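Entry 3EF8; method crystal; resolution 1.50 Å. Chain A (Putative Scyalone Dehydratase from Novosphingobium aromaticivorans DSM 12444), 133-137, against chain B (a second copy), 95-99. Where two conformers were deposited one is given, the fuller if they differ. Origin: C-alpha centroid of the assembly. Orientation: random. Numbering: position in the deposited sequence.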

ATOM      1  N   THR A 133       9.672  -4.742  11.991  1.00  9.55           N
ATOM      2  CA  THR A 133       8.814  -4.048  12.925  1.00 10.22           C
ATOM      3  C   THR A 133       8.164  -4.997  13.884  1.00 10.61           C
ATOM      4  O   THR A 133       8.115  -4.756  15.085  1.00 13.33           O
ATOM      5  CB  THR A 133       7.734  -3.263  12.133  1.00  7.14           C
ATOM      6  OG1 THR A 133       8.409  -2.490  11.146  1.00  8.31           O
ATOM      7  CG2 THR A 133       6.867  -2.372  13.033  1.00  8.98           C
HETATM    8  N   MSE A 134       7.689  -6.107  13.333  0.60 10.88           N
HETATM    9  CA  MSE A 134       7.159  -7.206  14.103  0.60 12.52           C
HETATM   10  C   MSE A 134       6.761  -8.287  13.157  0.60  9.79           C
HETATM   11  O   MSE A 134       6.733  -8.100  11.942  0.60  9.03           O
HETATM   12  CB  MSE A 134       5.992  -6.778  14.955  0.60 14.23           C
HETATM   13  CG  MSE A 134       4.961  -6.047  14.224  0.60  7.16           C
HETATM   14 SE   MSE A 134       4.069  -4.876  15.500  0.45 19.68          SE
HETATM   15  CE  MSE A 134       2.403  -5.055  14.709  0.60 16.40           C
ATOM     16  N   THR A 135       6.458  -9.449  13.731  1.00  9.46           N
ATOM     17  CA  THR A 135       6.037 -10.616  12.955  1.00  9.90           C
ATOM     18  C   THR A 135       4.965 -11.418  13.691  1.00  9.08           C
ATOM     19  O   THR A 135       4.795 -11.308  14.925  1.00 11.14           O
ATOM     20  CB  THR A 135       7.180 -11.576  12.604  1.00 10.83           C
ATOM     21  OG1 THR A 135       7.638 -12.255  13.786  1.00 13.15           O
ATOM     22  CG2 THR A 135       8.353 -10.855  11.995  1.00 10.71           C
ATOM     23  N   THR A 136       4.247 -12.201  12.907  1.00  9.12           N
ATOM     24  CA  THR A 136       3.233 -13.096  13.439  1.00 10.81           C
ATOM     25  C   THR A 136       3.341 -14.452  12.818  1.00 10.58           C
ATOM     26  O   THR A 136       3.287 -14.629  11.601  1.00 10.74           O
ATOM     27  CB  THR A 136       1.821 -12.504  13.153  1.00 11.91           C
ATOM     28  OG1 THR A 136       1.751 -11.204  13.773  1.00 12.61           O
ATOM     29  CG2 THR A 136       0.700 -13.409  13.724  1.00 13.07           C
ATOM     30  N   ASP A 137       3.468 -15.445  13.708  1.00 11.72           N
ATOM     31  CA  ASP A 137       3.500 -16.855  13.296  1.00 12.69           C
ATOM     32  C   ASP A 137       4.576 -17.111  12.253  1.00 13.60           C
ATOM     33  O   ASP A 137       4.462 -17.988  11.403  1.00 13.18           O
ATOM     34  CB  ASP A 137       2.132 -17.293  12.798  1.00 13.34           C
ATOM     35  CG  ASP A 137       1.087 -17.343  13.897  1.00 15.81           C
ATOM     36  OD1 ASP A 137       1.419 -17.776  15.028  1.00 20.56           O
ATOM     37  OD2 ASP A 137      -0.063 -17.018  13.635  1.00 18.06           O
TER
ATOM     38  N   ALA B  95      -3.428  -0.323   9.976  1.00  7.75           N
ATOM     39  CA  ALA B  95      -2.592  -0.060  11.126  1.00  8.94           C
ATOM     40  C   ALA B  95      -2.693  -1.224  12.099  1.00  8.25           C
ATOM     41  O   ALA B  95      -3.778  -1.557  12.534  1.00  9.10           O
ATOM     42  CB  ALA B  95      -2.989   1.267  11.810  1.00  9.60           C
ATOM     43  N   ILE B  96      -1.538  -1.855  12.350  1.00  6.85           N
ATOM     44  CA  ILE B  96      -1.487  -3.039  13.234  1.00  7.92           C
ATOM     45  C   ILE B  96      -0.799  -2.621  14.522  1.00  8.77           C
ATOM     46  O   ILE B  96       0.208  -1.992  14.517  1.00  9.11           O
ATOM     47  CB  ILE B  96      -0.757  -4.192  12.577  1.00  8.30           C
ATOM     48  CG1 ILE B  96      -1.393  -4.571  11.214  1.00 10.72           C
ATOM     49  CG2 ILE B  96      -0.787  -5.438  13.504  1.00 11.69           C
ATOM     50  CD1 ILE B  96      -0.781  -3.783  10.016  1.00 11.54           C
ATOM     51  N   HIS B  97      -1.416  -3.012  15.625  1.00  8.80           N
ATOM     52  CA  HIS B  97      -0.940  -2.658  16.957  1.00 10.76           C
ATOM     53  C   HIS B  97      -0.653  -3.878  17.825  1.00  9.28           C
ATOM     54  O   HIS B  97      -1.552  -4.701  18.037  1.00 11.47           O
ATOM     55  CB  HIS B  97      -2.028  -1.830  17.654  1.00  8.85           C
ATOM     56  CG  HIS B  97      -2.471  -0.631  16.888  1.00 10.28           C
ATOM     57  ND1 HIS B  97      -3.311  -0.748  15.801  1.00 10.38           N
ATOM     58  CD2 HIS B  97      -2.230   0.686  17.051  1.00 13.14           C
ATOM     59  CE1 HIS B  97      -3.526   0.456  15.299  1.00 12.50           C
ATOM     60  NE2 HIS B  97      -2.905   1.341  16.049  1.00 13.44           N
ATOM     61  N   ARG B  98       0.588  -3.957  18.294  1.00 12.02           N
ATOM     62  CA  ARG B  98       1.018  -5.081  19.184  1.00 10.75           C
ATOM     63  C   ARG B  98       1.070  -4.451  20.572  1.00 11.00           C
ATOM     64  O   ARG B  98       1.834  -3.521  20.848  1.00 11.28           O
ATOM     65  CB  ARG B  98       2.376  -5.643  18.794  1.00 10.82           C
ATOM     66  CG  ARG B  98       2.763  -6.770  19.764  1.00 13.19           C
ATOM     67  CD  ARG B  98       3.520  -7.871  19.159  1.00 17.83           C
ATOM     68  NE  ARG B  98       2.773  -8.506  18.098  1.00 12.24           N
ATOM     69  CZ  ARG B  98       3.331  -9.309  17.209  1.00 11.99           C
ATOM     70  NH1 ARG B  98       4.627  -9.541  17.270  1.00 13.74           N
ATOM     71  NH2 ARG B  98       2.600  -9.798  16.236  1.00 13.78           N
ATOM     72  N   TYR B  99       0.167  -4.951  21.415  1.00 11.61           N
ATOM     73  CA  TYR B  99      -0.022  -4.363  22.722  1.00 12.64           C
ATOM     74  C   TYR B  99       1.023  -4.809  23.737  1.00 14.82           C
ATOM     75  O   TYR B  99       1.592  -5.855  23.616  1.00 16.32           O
ATOM     76  CB  TYR B  99      -1.430  -4.685  23.232  1.00 13.66           C
ATOM     77  CG  TYR B  99      -2.514  -4.118  22.341  1.00  9.98           C
ATOM     78  CD1 TYR B  99      -2.894  -2.787  22.451  1.00 10.47           C
ATOM     79  CD2 TYR B  99      -3.165  -4.929  21.413  1.00 10.91           C
ATOM     80  CE1 TYR B  99      -3.887  -2.239  21.609  1.00 10.57           C
ATOM     81  CE2 TYR B  99      -4.167  -4.404  20.597  1.00  9.97           C
ATOM     82  CZ  TYR B  99      -4.512  -3.080  20.706  1.00 10.35           C
ATOM     83  OH  TYR B  99      -5.494  -2.597  19.856  1.00 11.63           O
TER

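The strongest polar link between the two stretches is a forked pair of hydrogen bonds from B:Arg98 to one backbone carbonyl. B:Arg98 NH1 lies 2.9 Å from A:Thr135 O and B:Arg98 NH2 lies 3.0 Å from the same A:Thr135 O, with N-H...acceptor angles of 146° and 145°. The near equality of both measures places the oxygen almost symmetrically between the two terminal nitrogens. Neither hydrogen points straight at it, as expected when two donors converge on one acceptor. The oxygen sits at the edge of the guanidinium, near its plane, where the N-H bonds are directed, and the cation's charge reinforces the attraction to the partial negative charge of the carbonyl.

A third bond runs from B:Arg98 NH2 to A:Thr136 OG1, at 3.0 Å. Its angle of 120° marks it as weak despite the short distance. The chi1 of A:Thr136 is in the m well, and OG1 also lies near the guanidinium plane, so this side chain extends the polar contact begun by the preceding carbonyl. A:Thr135 takes part differently: its CA-to-CB bond points away from the other stretch and the nearest approach of its side chain, A:Thr135 OG1 to B:Arg98 NH1, is 5.3 Å, leaving the bonding to its backbone. The guanidinium nitrogens also form hydrogen bonds elsewhere in the structure.

Around this polar edge lies the packing of A:Met134, deposited as selenomethionine. Its CB lies over one face of the guanidinium, the flat surface from which no N-H bond projects, so an aliphatic group can rest there without displacing a hydrogen bond. Further along the side chain, A:Met134 SE lies 3.8 Å from B:Arg98 CB, a van der Waals contact with the aliphatic part of the arginine. The methyl end reaches the next inward-facing residue of the strand: A:Met134 CE is 3.4 Å from B:Ile96 CG2, a tight apolar contact. B:His97, between these two partners, directs its CA-to-CB bond away, following the alternation of a beta strand.

The backbones stay apart, so the contact is made by side chains and, on chain A, by the carbonyl of A:Thr135, which the long side chain of B:Arg98 reaches. The strand axes cross at 84°, nearly perpendicular, and approach no closer than 9.2 Å; the nearest CA atoms, A:Met134 CA and B:Arg98 CA, are 8.2 Å apart. No backbone-to-backbone hydrogen bond joins the stretches, so they do not pair as neighboring strands of a sheet. Of the 251 Å² buried in total, A:Met134 and B:Arg98 contribute 95 and 92 Å², so most of the area buried between the stretches belongs to these two residues.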